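Local coordinates for XRE family transcriptional regulator (Pseudomonas putida, PDB 6F8H), which acts as the antitoxin to the toxin GraT and, as a HigA-like helix-turn-helix protein, probably also binds DNA as a dimer, at the interface of chains A and B. Coordinates in Å, arbitrary orientation; residue numbers count along the deposited sequence, not the author numbering. Chains: chain A/B, XRE family transcriptional regulator.

Contact 1: the interface of chains A and B. Residues chain A 59, 62-63, 73-74, 77; chain B 81, 84-85.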
loop_
_atom_site.group_PDB
_atom_site.type_symbol
_atom_site.label_atom_id
_atom_site.label_comp_id
_atom_site.label_asym_id
_atom_site.label_seq_id
_atom_site.Cartn_x
_atom_site.Cartn_y
_atom_site.Cartn_z
ATOM N N ALA A 59 -7.183 2.723 -0.983
ATOM C CA ALA A 59 -7.951 1.541 -1.370
ATOM C C ALA A 59 -9.280 1.954 -2.024
ATOM O O ALA A 59 -9.684 1.390 -3.046
ATOM C CB ALA A 59 -8.190 0.640 -0.168
ATOM N N ALA A 62 -8.512 3.249 -5.546
ATOM C CA ALA A 62 -8.118 2.171 -6.436
ATOM C C ALA A 62 -9.340 1.386 -6.950
ATOM O O ALA A 62 -9.376 0.981 -8.102
ATOM C CB ALA A 62 -7.165 1.254 -5.735
ATOM N N LEU A 63 -10.323 1.176 -6.080
ATOM C CA LEU A 63 -11.590 0.560 -6.471
ATOM C C LEU A 63 -12.343 1.428 -7.475
ATOM O O LEU A 63 -12.842 0.927 -8.495
ATOM C CB LEU A 63 -12.466 0.310 -5.235
ATOM C CG LEU A 63 -11.974 -0.769 -4.262
ATOM C CD1 LEU A 63 -12.909 -0.940 -3.098
ATOM C CD2 LEU A 63 -11.823 -2.082 -5.011
ATOM N N PRO A 73 -8.317 -3.367 -9.145
ATOM C CA PRO A 73 -7.862 -2.357 -8.196
ATOM C C PRO A 73 -6.457 -2.694 -7.666
ATOM O O PRO A 73 -5.751 -1.787 -7.235
ATOM C CB PRO A 73 -8.928 -2.400 -7.097
ATOM C CG PRO A 73 -9.435 -3.793 -7.131
ATOM C CD PRO A 73 -9.369 -4.236 -8.576
ATOM N N GLU A 74 -6.045 -3.961 -7.748
ATOM C CA GLU A 74 -4.681 -4.329 -7.366
ATOM C C GLU A 74 -3.650 -3.603 -8.245
ATOM O O GLU A 74 -2.595 -3.207 -7.755
ATOM C CB GLU A 74 -4.479 -5.847 -7.439
ATOM C CG GLU A 74 -5.089 -6.624 -6.252
ATOM C CD GLU A 74 -6.594 -6.841 -6.380
ATOM O OE1 GLU A 74 -7.186 -6.426 -7.405
ATOM O OE2 GLU A 74 -7.178 -7.443 -5.454
ATOM N N LEU A 77 -2.985 -0.213 -6.483
ATOM C CA LEU A 77 -2.361 -0.310 -5.166
ATOM C C LEU A 77 -0.971 -0.945 -5.245
ATOM O O LEU A 77 -0.085 -0.590 -4.473
ATOM C CB LEU A 77 -3.235 -1.113 -4.195
ATOM C CG LEU A 77 -4.519 -0.442 -3.698
ATOM C CD1 LEU A 77 -4.975 -1.029 -2.367
ATOM C CD2 LEU A 77 -4.313 1.046 -3.568
ATOM N N THR B 81 -2.120 -4.481 1.183
ATOM C CA THR B 81 -2.952 -4.117 0.030
ATOM C C THR B 81 -4.249 -4.964 -0.023
ATOM O O THR B 81 -5.363 -4.436 -0.162
ATOM C CB THR B 81 -2.159 -4.288 -1.284
ATOM O OG1 THR B 81 -1.299 -3.159 -1.469
ATOM C CG2 THR B 81 -3.086 -4.393 -2.493
ATOM N N ASP B 84 -6.603 -4.004 2.858
ATOM C CA ASP B 84 -7.239 -2.711 2.670
ATOM C C ASP B 84 -8.291 -2.765 1.576
ATOM O O ASP B 84 -9.339 -2.148 1.709
ATOM C CB ASP B 84 -6.189 -1.631 2.364
ATOM C CG ASP B 84 -5.425 -1.222 3.600
ATOM O OD1 ASP B 84 -5.983 -1.399 4.701
ATOM O OD2 ASP B 84 -4.279 -0.728 3.492
ATOM N N LEU B 85 -8.020 -3.503 0.503
ATOM C CA LEU B 85 -9.001 -3.641 -0.572
ATOM C C LEU B 85 -10.232 -4.423 -0.130
ATOM O O LEU B 85 -11.354 -4.015 -0.385
ATOM C CB LEU B 85 -8.397 -4.329 -1.788
ATOM C CG LEU B 85 -7.567 -3.449 -2.711
ATOM C CD1 LEU B 85 -7.064 -4.276 -3.886
ATOM C CD2 LEU B 85 -8.382 -2.241 -3.176
#

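Contact 2: the interface of chains A and B. Residues chain A 92, 95-96, 99; chain B 60, 64.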
loop_
_atom_site.group_PDB
_atom_site.type_symbol
_atom_site.label_atom_id
_atom_site.label_comp_id
_atom_site.label_asym_id
_atom_site.label_seq_id
_atom_site.Cartn_x
_atom_site.Cartn_y
_atom_site.Cartn_z
ATOM N N HIS A 92 15.821 5.698 2.880
ATOM C CA HIS A 92 16.225 5.134 4.170
ATOM C C HIS A 92 16.908 3.767 4.092
ATOM O O HIS A 92 17.240 3.181 5.121
ATOM C CB HIS A 92 15.008 5.011 5.083
ATOM C CG HIS A 92 14.341 6.315 5.384
ATOM N ND1 HIS A 92 14.919 7.282 6.181
ATOM C CD2 HIS A 92 13.136 6.808 5.009
ATOM C CE1 HIS A 92 14.102 8.315 6.278
ATOM N NE2 HIS A 92 13.012 8.053 5.578
ATOM N N GLU A 95 20.336 3.135 6.023
ATOM C CA GLU A 95 20.083 3.231 7.452
ATOM C C GLU A 95 19.354 1.997 8.013
ATOM O O GLU A 95 19.611 1.564 9.146
ATOM C CB GLU A 95 19.269 4.484 7.753
ATOM C CG GLU A 95 18.795 4.564 9.186
ATOM C CD GLU A 95 17.586 5.467 9.341
ATOM O OE1 GLU A 95 17.314 6.259 8.408
ATOM O OE2 GLU A 95 16.907 5.379 10.392
ATOM N N ILE A 96 18.445 1.436 7.220
ATOM C CA ILE A 96 17.656 0.292 7.661
ATOM C C ILE A 96 18.529 -0.956 7.704
ATOM O O ILE A 96 18.499 -1.720 8.668
ATOM C CB ILE A 96 16.430 0.076 6.737
ATOM C CG1 ILE A 96 15.368 1.149 7.019
ATOM C CG2 ILE A 96 15.860 -1.331 6.896
ATOM C CD1 ILE A 96 14.283 1.253 5.971
ATOM N N SER A 99 20.771 -0.958 10.706
ATOM C CA SER A 99 20.213 -1.011 12.057
ATOM C C SER A 99 19.312 -2.220 12.370
ATOM O O SER A 99 18.929 -2.410 13.523
ATOM C CB SER A 99 19.435 0.272 12.346
ATOM O OG SER A 99 18.315 0.411 11.488
ATOM N N ASP B 60 8.455 1.374 5.121
ATOM C CA ASP B 60 9.612 1.308 5.999
ATOM C C ASP B 60 9.580 0.057 6.895
ATOM O O ASP B 60 10.565 -0.683 7.014
ATOM C CB ASP B 60 9.672 2.573 6.850
ATOM C CG ASP B 60 11.001 2.747 7.551
ATOM O OD1 ASP B 60 11.896 3.382 6.941
ATOM O OD2 ASP B 60 11.138 2.276 8.712
ATOM N N ARG B 64 12.059 -3.294 7.017
ATOM C CA ARG B 64 12.619 -3.799 8.264
ATOM C C ARG B 64 12.209 -5.250 8.499
ATOM O O ARG B 64 13.051 -6.092 8.822
ATOM C CB ARG B 64 12.183 -2.918 9.443
ATOM C CG ARG B 64 12.710 -1.492 9.341
ATOM C CD ARG B 64 12.328 -0.635 10.544
ATOM N NE ARG B 64 12.867 0.721 10.404
ATOM C CZ ARG B 64 14.042 1.121 10.888
ATOM N NH1 ARG B 64 14.820 0.268 11.545
ATOM N NH2 ARG B 64 14.444 2.381 10.706
HETATM O O HOH W 1 17.032 2.387 12.443
#

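Contact 1: the interface of chains A and B
The carboxylate of A:Glu74 lies against a methyl of B:Leu85, OE2 standing 3.5 Å from CD1. The methyl sits over the face of the carboxylate, almost above its carbon CD. This is a largely apolar helix-to-helix patch between two copies of an XRE-family helix-turn-helix protein. The first residues of A:helix 73-99 and one side of A:helix 59-69 take up the side chain of B:Leu85, which projects from B:helix 73-97. Of the residues in the patch, B:Leu85 has the most surface hidden by the partner, 84 Å².

Its two methyls point apart, and the ring of A:Pro73 touches both. CD1 is anti to CA (chi2 -179°) and runs out to the A:Glu74 carboxylate. CG of A:Pro73 is 4.0 Å from CD1 of B:Leu85. A bend in the A:Glu74 chain at chi2 (80°) brings the carboxylate back across this methyl. CD2 of B:Leu85 turns towards A:helix 59-69 and meets CD2 of A:Leu63 at 3.9 Å. The A:Leu63 and B:Leu85 side chains run antiparallel, side by side.

A:Leu77 comes at B:Leu85 tip to tip. CD1 of A:Leu77 touches the branch carbon CG of B:Leu85 at 3.6 Å and also reaches CD2. The other methyl of A:Leu77, CD2, points back into its own chain and packs on CB of A:Ala62 at 3.6 Å. A:Ala62 is thus a second-shell residue that backs the leucine.

B:Thr81, one turn earlier on the same helix, meets the base of A:Leu77. The methyl CG2 of B:Thr81 lies 3.7 Å from CB of A:Leu77. OG1 also faces the same CB.

At the other margin, CB of A:Ala59 rests on the backbone of B:Asp84, 3.6 Å from O. The small side chain may let the two helices come close here.

Contact 2: the interface of chains A and B
The guanidinium of B:Arg64 has A:Ile96 on one face, with CG1 3.9 Å above the plane and offset towards the rim. At its edge, in plane, lie OE2 of A:Glu95, OD2 of B:Asp60 and water 1. In this part of the helix-turn-helix antitoxin, B:helix 59-69 packs on the C-terminal end of A:helix 73-99.

B:Asp60 sets the arginine from its own chain. NE of B:Arg64 gives OD2 of B:Asp60 a nearly straight hydrogen bond of 2.9 Å (165° at H), on the syn side of the carboxylate but tilted out of its plane. The arginine chain is extended from CG to NE and turns at chi4, which lays the guanidinium against CG1 of A:Ile96. The two side chains cross at about a right angle, and CG2 of A:Ile96 rests on CG of B:Arg64.

The polar links across are looser. OE2 of A:Glu95 makes a long salt bridge to NH2 of B:Arg64 at 3.9 Å, with the carboxylate and guanidinium planes 73° apart. Water 1 is shared by NH1 and NH2 of B:Arg64 and by OG of A:Ser99. The direct NH1 to OG bond is weak. OG of A:Ser99 is held by its own helix, donating to the backbone O of A:Glu95 at 2.9 Å. With OG between the backbone N and the carbonyl carbon (chi1 64°), it can turn back to that carbonyl.

CD1 of A:Ile96 lies 3.3 Å from OD1 of B:Asp60. The ring of A:His92 stands almost perpendicular to that carboxylate.

Contact 1 and contact 2 lie about 26 Å apart, measured between the centres of their C-alpha atoms. Both use A:helix 73-99 and a copy of helix 59-69; contact 1 adds B:helix 73-97. A:helix 73-99 enters contact 1 with its first residues and contact 2 with its last ones. Helix 59-69 serves from chain A in contact 1 and from chain B in contact 2. The two-fold axis adds a twin of each, with the chains exchanged. The long helices therefore tie the two copies together at separated places. This probably fixes how the two helix-turn-helix units are set for DNA, if the dimer is the biological one.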